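Long-range contacts in 3-hexulose-6-phosphate isomerase (Methanocaldococcus jannaschii, PDB 1JEO), which catalyses the reversible isomerisation of 3-hexulose 6-phosphate to fructose 6-phosphate, a step towards ribose 5-phosphate: residues A[12-17]-A[147-152]; A[24-29]-A[129-134]; A[32-37]-A[155-160]. One frame throughout, in Å; residues are numbered along the deposited sequence.

Contact 1: residues A[12-17]-A[147-152]; sequences NNILIL and EETALI
T149 packs against N13, I14 and L17 of segment 12-17, and its two branches have different tasks. OG1 stands beside the backbone N (chi1 -51°), which leaves CG2 anti to that N and facing segment 12-17, where this methyl meets CD2 of L17 at 4.0 Å and the backbone O of N13 at 3.9 Å. The hydroxyl OG1 is hydrogen-bonded to the carbonyl oxygen of T145, one turn back on its own helix; towards the other segment it has CB of N13 at 3.8 Å. A polar group thus sits inside an apolar interface with its bonding met locally. One turn further on, I152 supplies both of its branches. Its CD1 meets CD1 of I14 at 3.6 Å, the two side chains crossing at about a right angle, while its CG2 lies 3.8 Å from CD1 of L17.

This is how the N-terminal helix of an SIS-family isomerase is fastened to helix 144-164, the long helix that follows the last strand of the parallel sheet. The same helix carries E147, inferred to be the proton acceptor of the active site; its OE1 forms a salt bridge with R50, and its side chain does not take part in the packing against segment 12-17.

L17 bridges T149 and I152, sliding past T149 in the opposite direction and crossing I152 at about a right angle, and it also touches L132 and F153. An alanine here would probably leave a gap between the two segments, with CG2 of T149 and CG2 of I152 each losing its leucine methyl partner. I14, with chi2 at -42°, directs CD1 to the end of I152, and that methyl also passes OG1 of T149 at 4.3 Å.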
loop_
_atom_site.group_PDB
_atom_site.type_symbol
_atom_site.label_atom_id
_atom_site.label_comp_id
_atom_site.label_asym_id
_atom_site.label_seq_id
_atom_site.Cartn_x
_atom_site.Cartn_y
_atom_site.Cartn_z
ATOM N N ASN A 12 -20.101 -4.144 0.968
ATOM C CA ASN A 12 -19.691 -5.393 1.609
ATOM C C ASN A 12 -18.183 -5.630 1.519
ATOM O O ASN A 12 -17.610 -6.306 2.379
ATOM C CB ASN A 12 -20.473 -6.586 1.048
ATOM C CG ASN A 12 -21.921 -6.607 1.515
ATOM O OD1 ASN A 12 -22.211 -6.451 2.703
ATOM N ND2 ASN A 12 -22.839 -6.801 0.578
ATOM N N ASN A 13 -17.548 -5.039 0.502
ATOM C CA ASN A 13 -16.092 -5.136 0.305
ATOM C C ASN A 13 -15.345 -4.325 1.363
ATOM O O ASN A 13 -14.275 -4.730 1.816
ATOM C CB ASN A 13 -15.677 -4.641 -1.084
ATOM C CG ASN A 13 -15.895 -5.673 -2.176
ATOM O OD1 ASN A 13 -15.999 -5.323 -3.350
ATOM N ND2 ASN A 13 -15.918 -6.950 -1.805
ATOM N N ILE A 14 -15.932 -3.193 1.766
ATOM C CA ILE A 14 -15.342 -2.310 2.781
ATOM C C ILE A 14 -15.419 -2.978 4.156
ATOM O O ILE A 14 -14.518 -2.803 4.978
ATOM C CB ILE A 14 -16.036 -0.892 2.824
ATOM C CG1 ILE A 14 -16.163 -0.274 1.418
ATOM C CG2 ILE A 14 -15.257 0.080 3.713
ATOM C CD1 ILE A 14 -14.954 -0.428 0.485
ATOM N N LEU A 15 -16.450 -3.802 4.359
ATOM C CA LEU A 15 -16.651 -4.521 5.621
ATOM C C LEU A 15 -15.610 -5.619 5.876
ATOM O O LEU A 15 -15.377 -5.998 7.021
ATOM C CB LEU A 15 -18.074 -5.091 5.710
ATOM C CG LEU A 15 -19.248 -4.103 5.791
ATOM C CD1 LEU A 15 -20.552 -4.882 5.836
ATOM C CD2 LEU A 15 -19.138 -3.179 7.002
ATOM N N ILE A 16 -14.952 -6.068 4.805
ATOM C CA ILE A 16 -13.897 -7.090 4.850
ATOM C C ILE A 16 -12.668 -6.534 5.606
ATOM O O ILE A 16 -11.912 -7.291 6.223
ATOM C CB ILE A 16 -13.542 -7.566 3.386
ATOM C CG1 ILE A 16 -14.691 -8.424 2.838
ATOM C CG2 ILE A 16 -12.199 -8.311 3.304
ATOM C CD1 ILE A 16 -14.566 -8.815 1.367
ATOM N N LEU A 17 -12.541 -5.205 5.631
ATOM C CA LEU A 17 -11.434 -4.529 6.317
ATOM C C LEU A 17 -11.529 -4.565 7.851
ATOM O O LEU A 17 -10.560 -4.232 8.546
ATOM C CB LEU A 17 -11.292 -3.085 5.816
ATOM C CG LEU A 17 -10.960 -2.917 4.328
ATOM C CD1 LEU A 17 -10.999 -1.455 3.943
ATOM C CD2 LEU A 17 -9.597 -3.511 4.008
ATOM N N GLU A 147 -8.793 -1.937 -6.179
ATOM C CA GLU A 147 -8.243 -0.576 -6.149
ATOM C C GLU A 147 -9.006 0.335 -5.180
ATOM O O GLU A 147 -8.390 1.102 -4.441
ATOM C CB GLU A 147 -8.220 0.025 -7.555
ATOM C CG GLU A 147 -7.215 -0.643 -8.497
ATOM C CD GLU A 147 -7.787 -0.956 -9.870
ATOM O OE1 GLU A 147 -8.883 -0.460 -10.205
ATOM O OE2 GLU A 147 -7.143 -1.713 -10.624
ATOM N N GLU A 148 -10.332 0.170 -5.125
ATOM C CA GLU A 148 -11.203 0.944 -4.228
ATOM C C GLU A 148 -10.939 0.580 -2.765
ATOM O O GLU A 148 -10.752 1.461 -1.919
ATOM C CB GLU A 148 -12.677 0.663 -4.522
ATOM C CG GLU A 148 -13.185 1.136 -5.873
ATOM C CD GLU A 148 -14.575 0.596 -6.204
ATOM O OE1 GLU A 148 -15.091 -0.273 -5.464
ATOM O OE2 GLU A 148 -15.151 1.036 -7.221
ATOM N N THR A 149 -10.886 -0.728 -2.498
ATOM C CA THR A 149 -10.657 -1.272 -1.158
ATOM C C THR A 149 -9.233 -1.005 -0.677
ATOM O O THR A 149 -9.032 -0.717 0.503
ATOM C CB THR A 149 -10.972 -2.786 -1.122
ATOM O OG1 THR A 149 -12.279 -3.001 -1.674
ATOM C CG2 THR A 149 -10.955 -3.331 0.302
ATOM N N ALA A 150 -8.268 -1.063 -1.602
ATOM C CA ALA A 150 -6.858 -0.809 -1.299
ATOM C C ALA A 150 -6.637 0.642 -0.901
ATOM O O ALA A 150 -5.896 0.899 0.036
ATOM C CB ALA A 150 -5.955 -1.189 -2.482
ATOM N N LEU A 151 -7.327 1.574 -1.567
ATOM C CA LEU A 151 -7.222 3.007 -1.242
ATOM C C LEU A 151 -7.741 3.240 0.172
ATOM O O LEU A 151 -7.074 3.896 0.977
ATOM C CB LEU A 151 -8.017 3.884 -2.227
ATOM C CG LEU A 151 -8.045 5.408 -1.980
ATOM C CD1 LEU A 151 -6.644 6.006 -2.084
ATOM C CD2 LEU A 151 -8.987 6.096 -2.961
ATOM N N ILE A 152 -8.896 2.643 0.474
ATOM C CA ILE A 152 -9.516 2.765 1.794
ATOM C C ILE A 152 -8.631 2.130 2.876
ATOM O O ILE A 152 -8.390 2.761 3.901
ATOM C CB ILE A 152 -10.982 2.235 1.779
ATOM C CG1 ILE A 152 -11.820 3.178 0.906
ATOM C CG2 ILE A 152 -11.575 2.183 3.202
ATOM C CD1 ILE A 152 -13.195 2.683 0.518
#

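Contact 2: residues A[24-29]-A[129-134]; sequences DEWKNK and TIPLEV
W26 and K29 both hold CG anti to their own carbonyl carbon (chi1 -70° in the lysine), and from neighbouring turns of helix 24-39 both reach segment 129-134. The segment starts at the end of strand 128-130, an outermost strand of the parallel five-stranded sheet, so the contact lays a helix of this SIS-family α/β fold against a sheet margin and the chain leaving it. The indole of W26 brings the far corner of its six-membered ring to P131: CZ3 lies 3.9 Å from CD of the proline and 3.4 Å from its carbonyl oxygen. The two side chains cross obliquely, and the oxygen is likewise oblique to the ring. Elsewhere the indole makes a cation-pi contact with K19. OE1 of E133 comes no nearer than 4.3 Å, at CH2.

I130 turns its CD1 towards the helix backbone, reaching O of K29 at 4.0 Å, and its side chain also packs on F20 and F153. K29 is extended as far as CE and then bends, chi4 being -68°. That bend brings the ammonium to a main-chain acceptor: NZ lies 2.9 Å from O of T129, nearly in line with the carbonyl bond, at a C=O...N angle of 172°.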
loop_
_atom_site.group_PDB
_atom_site.type_symbol
_atom_site.label_atom_id
_atom_site.label_comp_id
_atom_site.label_asym_id
_atom_site.label_seq_id
_atom_site.Cartn_x
_atom_site.Cartn_y
_atom_site.Cartn_z
ATOM N N ASP A 24 -6.850 -11.630 15.066
ATOM C CA ASP A 24 -5.408 -11.601 15.402
ATOM C C ASP A 24 -4.385 -11.797 14.275
ATOM O O ASP A 24 -3.352 -11.123 14.256
ATOM C CB ASP A 24 -5.106 -12.601 16.530
ATOM C CG ASP A 24 -5.504 -12.088 17.914
ATOM O OD1 ASP A 24 -5.921 -10.914 18.055
ATOM O OD2 ASP A 24 -5.382 -12.873 18.876
ATOM N N GLU A 25 -4.687 -12.698 13.341
ATOM C CA GLU A 25 -3.808 -12.985 12.200
ATOM C C GLU A 25 -3.728 -11.830 11.201
ATOM O O GLU A 25 -2.685 -11.605 10.581
ATOM C CB GLU A 25 -4.225 -14.286 11.494
ATOM C CG GLU A 25 -5.733 -14.479 11.339
ATOM C CD GLU A 25 -6.129 -15.582 10.366
ATOM O OE1 GLU A 25 -5.245 -16.282 9.823
ATOM O OE2 GLU A 25 -7.348 -15.752 10.148
ATOM N N TRP A 26 -4.818 -11.073 11.100
ATOM C CA TRP A 26 -4.890 -9.930 10.195
ATOM C C TRP A 26 -4.385 -8.656 10.854
ATOM O O TRP A 26 -3.785 -7.817 10.189
ATOM C CB TRP A 26 -6.307 -9.755 9.653
ATOM C CG TRP A 26 -6.736 -10.882 8.767
ATOM C CD1 TRP A 26 -7.422 -12.001 9.143
ATOM C CD2 TRP A 26 -6.473 -11.023 7.365
ATOM N NE1 TRP A 26 -7.596 -12.839 8.069
ATOM C CE2 TRP A 26 -7.026 -12.270 6.962
ATOM C CE3 TRP A 26 -5.819 -10.221 6.404
ATOM C CZ2 TRP A 26 -6.947 -12.741 5.627
ATOM C CZ3 TRP A 26 -5.737 -10.687 5.069
ATOM C CH2 TRP A 26 -6.302 -11.943 4.699
ATOM N N LYS A 27 -4.569 -8.559 12.175
ATOM C CA LYS A 27 -4.115 -7.420 12.983
ATOM C C LYS A 27 -2.583 -7.409 12.970
ATOM O O LYS A 27 -1.962 -6.343 12.954
ATOM C CB LYS A 27 -4.606 -7.563 14.427
ATOM C CG LYS A 27 -4.567 -6.278 15.264
ATOM C CD LYS A 27 -4.461 -6.555 16.774
ATOM C CE LYS A 27 -5.644 -7.347 17.344
ATOM N NZ LYS A 27 -6.935 -6.623 17.212
ATOM N N ASN A 28 -1.999 -8.610 12.931
ATOM C CA ASN A 28 -0.553 -8.810 12.897
ATOM C C ASN A 28 0.035 -8.273 11.590
ATOM O O ASN A 28 1.116 -7.696 11.600
ATOM C CB ASN A 28 -0.206 -10.296 13.076
ATOM C CG ASN A 28 1.292 -10.564 13.009
ATOM O OD1 ASN A 28 1.781 -11.160 12.048
ATOM N ND2 ASN A 28 2.030 -10.076 13.999
ATOM N N LYS A 29 -0.691 -8.461 10.484
ATOM C CA LYS A 29 -0.260 -7.978 9.165
ATOM C C LYS A 29 -0.234 -6.446 9.131
ATOM O O LYS A 29 0.721 -5.849 8.622
ATOM C CB LYS A 29 -1.168 -8.528 8.057
ATOM C CG LYS A 29 -1.016 -10.026 7.809
ATOM C CD LYS A 29 -1.866 -10.484 6.635
ATOM C CE LYS A 29 -1.716 -11.976 6.366
ATOM N NZ LYS A 29 -0.358 -12.351 5.871
ATOM N N THR A 129 2.825 -10.549 2.840
ATOM C CA THR A 129 1.782 -10.464 1.828
ATOM C C THR A 129 0.473 -10.111 2.524
ATOM O O THR A 129 0.111 -10.724 3.533
ATOM C CB THR A 129 1.643 -11.785 1.021
ATOM O OG1 THR A 129 2.873 -12.054 0.342
ATOM C CG2 THR A 129 0.526 -11.682 -0.025
ATOM N N ILE A 130 -0.192 -9.071 2.019
ATOM C CA ILE A 130 -1.475 -8.621 2.558
ATOM C C ILE A 130 -2.556 -8.789 1.469
ATOM O O ILE A 130 -2.723 -7.912 0.616
ATOM C CB ILE A 130 -1.418 -7.136 3.077
ATOM C CG1 ILE A 130 -0.313 -6.974 4.134
ATOM C CG2 ILE A 130 -2.782 -6.729 3.678
ATOM C CD1 ILE A 130 -0.125 -5.554 4.675
ATOM N N PRO A 131 -3.274 -9.940 1.460
ATOM C CA PRO A 131 -4.322 -10.174 0.459
ATOM C C PRO A 131 -5.622 -9.439 0.801
ATOM O O PRO A 131 -6.037 -9.408 1.960
ATOM C CB PRO A 131 -4.544 -11.694 0.530
ATOM C CG PRO A 131 -3.334 -12.227 1.254
ATOM C CD PRO A 131 -3.074 -11.161 2.264
ATOM N N LEU A 132 -6.209 -8.779 -0.196
ATOM C CA LEU A 132 -7.478 -8.077 -0.032
ATOM C C LEU A 132 -8.420 -8.765 -1.015
ATOM O O LEU A 132 -8.601 -8.325 -2.158
ATOM C CB LEU A 132 -7.342 -6.566 -0.316
ATOM C CG LEU A 132 -6.452 -5.715 0.605
ATOM C CD1 LEU A 132 -6.364 -4.315 0.068
ATOM C CD2 LEU A 132 -6.969 -5.695 2.033
ATOM N N GLU A 133 -8.941 -9.908 -0.566
ATOM C CA GLU A 133 -9.847 -10.754 -1.344
ATOM C C GLU A 133 -11.260 -10.186 -1.383
ATOM O O GLU A 133 -12.092 -10.443 -0.506
ATOM C CB GLU A 133 -9.824 -12.183 -0.791
ATOM C CG GLU A 133 -8.444 -12.828 -0.870
ATOM C CD GLU A 133 -8.297 -14.029 0.043
ATOM O OE1 GLU A 133 -8.199 -13.834 1.275
ATOM O OE2 GLU A 133 -8.270 -15.166 -0.475
ATOM N N VAL A 134 -11.488 -9.372 -2.409
ATOM C CA VAL A 134 -12.758 -8.695 -2.638
ATOM C C VAL A 134 -13.636 -9.360 -3.690
ATOM O O VAL A 134 -13.152 -10.137 -4.516
ATOM C CB VAL A 134 -12.524 -7.222 -3.031
ATOM C CG1 VAL A 134 -11.989 -6.458 -1.839
ATOM C CG2 VAL A 134 -11.566 -7.123 -4.208
#

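Contact 3: residues A[32-37]-A[155-160]; sequences SLIDRI and DLVIAE
V157 packs against L33, I34 and I37, and its short side chain can be followed branch by branch. CB points to helix 24-39 and divides there into two methyls. CG1, anti to the backbone N (chi1 172°), is the more widely shared. CD2 of L33 lies 4.1 Å from CG1 of V157. CG1 of I34 comes within 4.2 Å of the same V157 CG1. CD1 of I37 is the most distant of the three, 4.4 Å from CG1 of V157. CG2, which stands beside the backbone N, has a single close neighbour across the contact, the same CD2 of L33, at 3.8 Å. One leucine methyl therefore serves both branches of the valine. The side chains of L33 and V157 cross at about a right angle, whereas I34 and V157 slide past each other in opposite directions.

Two helices of the α/β SIS fold meet here. Their short segments cross at -65°, with axes 10.7 Å apart at closest approach. Helix 24-39 also packs on the sheet: L33 touches I87 of strand 85-89 and I37 reaches L85 on the same strand. F153 closes on L33 from an earlier turn of helix 144-164, and I161 on I34 and I37 from a later one.

At the end of the contact, I34 carries its CD1 beyond the valine to CB of E160, 3.8 Å away. The glutamate starts towards helix 24-39 but bends at chi2 (-60°), and its carboxylate leads away to a salt bridge between OE2 and K163; only its aliphatic root is lent to the interface.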
loop_
_atom_site.group_PDB
_atom_site.type_symbol
_atom_site.label_atom_id
_atom_site.label_comp_id
_atom_site.label_asym_id
_atom_site.label_seq_id
_atom_site.Cartn_x
_atom_site.Cartn_y
_atom_site.Cartn_z
ATOM N N SER A 32 2.594 -5.225 11.491
ATOM C CA SER A 32 3.880 -5.460 10.834
ATOM C C SER A 32 4.145 -4.399 9.763
ATOM O O SER A 32 5.258 -3.891 9.672
ATOM C CB SER A 32 3.931 -6.864 10.226
ATOM O OG SER A 32 5.222 -7.164 9.730
ATOM N N LEU A 33 3.101 -4.020 9.016
ATOM C CA LEU A 33 3.202 -2.993 7.966
ATOM C C LEU A 33 3.614 -1.647 8.574
ATOM O O LEU A 33 4.550 -1.014 8.091
ATOM C CB LEU A 33 1.867 -2.854 7.198
ATOM C CG LEU A 33 1.597 -1.696 6.205
ATOM C CD1 LEU A 33 2.571 -1.688 5.044
ATOM C CD2 LEU A 33 0.179 -1.795 5.677
ATOM N N ILE A 34 2.959 -1.281 9.678
ATOM C CA ILE A 34 3.213 -0.034 10.406
ATOM C C ILE A 34 4.607 -0.018 11.053
ATOM O O ILE A 34 5.306 0.995 10.985
ATOM C CB ILE A 34 2.084 0.221 11.459
ATOM C CG1 ILE A 34 0.759 0.474 10.729
ATOM C CG2 ILE A 34 2.415 1.408 12.378
ATOM C CD1 ILE A 34 -0.452 0.431 11.613
ATOM N N ASP A 35 5.018 -1.156 11.615
ATOM C CA ASP A 35 6.325 -1.302 12.266
ATOM C C ASP A 35 7.470 -1.117 11.259
ATOM O O ASP A 35 8.435 -0.400 11.538
ATOM C CB ASP A 35 6.424 -2.671 12.956
ATOM C CG ASP A 35 7.567 -2.752 13.955
ATOM O OD1 ASP A 35 7.725 -1.819 14.772
ATOM O OD2 ASP A 35 8.308 -3.757 13.924
ATOM N N ARG A 36 7.302 -1.703 10.070
ATOM C CA ARG A 36 8.281 -1.615 8.980
ATOM C C ARG A 36 8.380 -0.204 8.399
ATOM O O ARG A 36 9.464 0.219 8.005
ATOM C CB ARG A 36 7.943 -2.610 7.870
ATOM C CG ARG A 36 8.170 -4.052 8.256
ATOM C CD ARG A 36 7.604 -4.977 7.202
ATOM N NE ARG A 36 7.519 -6.359 7.666
ATOM C CZ ARG A 36 8.353 -7.332 7.309
ATOM N NH1 ARG A 36 9.355 -7.096 6.473
ATOM N NH2 ARG A 36 8.181 -8.551 7.794
ATOM N N ILE A 37 7.254 0.520 8.390
ATOM C CA ILE A 37 7.180 1.905 7.894
ATOM C C ILE A 37 7.935 2.862 8.840
ATOM O O ILE A 37 8.686 3.729 8.378
ATOM C CB ILE A 37 5.680 2.355 7.674
ATOM C CG1 ILE A 37 5.134 1.737 6.376
ATOM C CG2 ILE A 37 5.530 3.891 7.631
ATOM C CD1 ILE A 37 3.634 1.948 6.146
ATOM N N ASP A 155 -5.596 4.326 3.561
ATOM C CA ASP A 155 -5.967 5.537 4.298
ATOM C C ASP A 155 -6.202 5.174 5.767
ATOM O O ASP A 155 -5.965 5.997 6.650
ATOM C CB ASP A 155 -7.204 6.208 3.698
ATOM C CG ASP A 155 -6.911 6.935 2.383
ATOM O OD1 ASP A 155 -5.771 7.401 2.169
ATOM O OD2 ASP A 155 -7.843 7.068 1.569
ATOM N N LEU A 156 -6.615 3.925 6.018
ATOM C CA LEU A 156 -6.830 3.426 7.383
ATOM C C LEU A 156 -5.479 3.161 8.060
ATOM O O LEU A 156 -5.364 3.290 9.277
ATOM C CB LEU A 156 -7.696 2.156 7.408
ATOM C CG LEU A 156 -9.173 2.217 6.991
ATOM C CD1 LEU A 156 -9.781 0.832 7.079
ATOM C CD2 LEU A 156 -9.951 3.189 7.847
ATOM N N VAL A 157 -4.456 2.846 7.256
ATOM C CA VAL A 157 -3.087 2.617 7.749
ATOM C C VAL A 157 -2.537 3.980 8.193
ATOM O O VAL A 157 -1.948 4.093 9.271
ATOM C CB VAL A 157 -2.176 1.975 6.649
ATOM C CG1 VAL A 157 -0.708 1.926 7.082
ATOM C CG2 VAL A 157 -2.661 0.565 6.348
ATOM N N ILE A 158 -2.808 5.013 7.389
ATOM C CA ILE A 158 -2.393 6.385 7.693
ATOM C C ILE A 158 -3.083 6.834 8.989
ATOM O O ILE A 158 -2.433 7.405 9.864
ATOM C CB ILE A 158 -2.738 7.357 6.520
ATOM C CG1 ILE A 158 -1.893 7.015 5.281
ATOM C CG2 ILE A 158 -2.539 8.820 6.930
ATOM C CD1 ILE A 158 -0.372 7.180 5.466
ATOM N N ALA A 159 -4.368 6.491 9.126
ATOM C CA ALA A 159 -5.167 6.823 10.314
ATOM C C ALA A 159 -4.548 6.202 11.563
ATOM O O ALA A 159 -4.406 6.875 12.585
ATOM C CB ALA A 159 -6.606 6.341 10.146
ATOM N N GLU A 160 -4.111 4.947 11.436
ATOM C CA GLU A 160 -3.481 4.231 12.537
ATOM C C GLU A 160 -2.074 4.735 12.862
ATOM O O GLU A 160 -1.666 4.687 14.024
ATOM C CB GLU A 160 -3.466 2.721 12.282
ATOM C CG GLU A 160 -4.840 2.052 12.288
ATOM C CD GLU A 160 -5.586 2.206 13.606
ATOM O OE1 GLU A 160 -5.030 1.832 14.658
ATOM O OE2 GLU A 160 -6.732 2.708 13.585
#

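In the fold
Contacts 1 and 3 are buried and largely apolar, without a hydrogen bond between their segments, and they share helix 144-164: contact 1 uses an early part of it, beside the inferred catalytic glutamate, and contact 3 a later part away from the annotated sites. Contact 2 is only partly buried, lies at the sheet margin, and is the one with a hydrogen bond across it. Helix 24-39 serves contacts 2 and 3, and CD1 of I130 touches CD2 of L33 where they adjoin. Contact 1 joins contact 2 through V134, which packs on T149, and meets contact 3 where L17 touches L156.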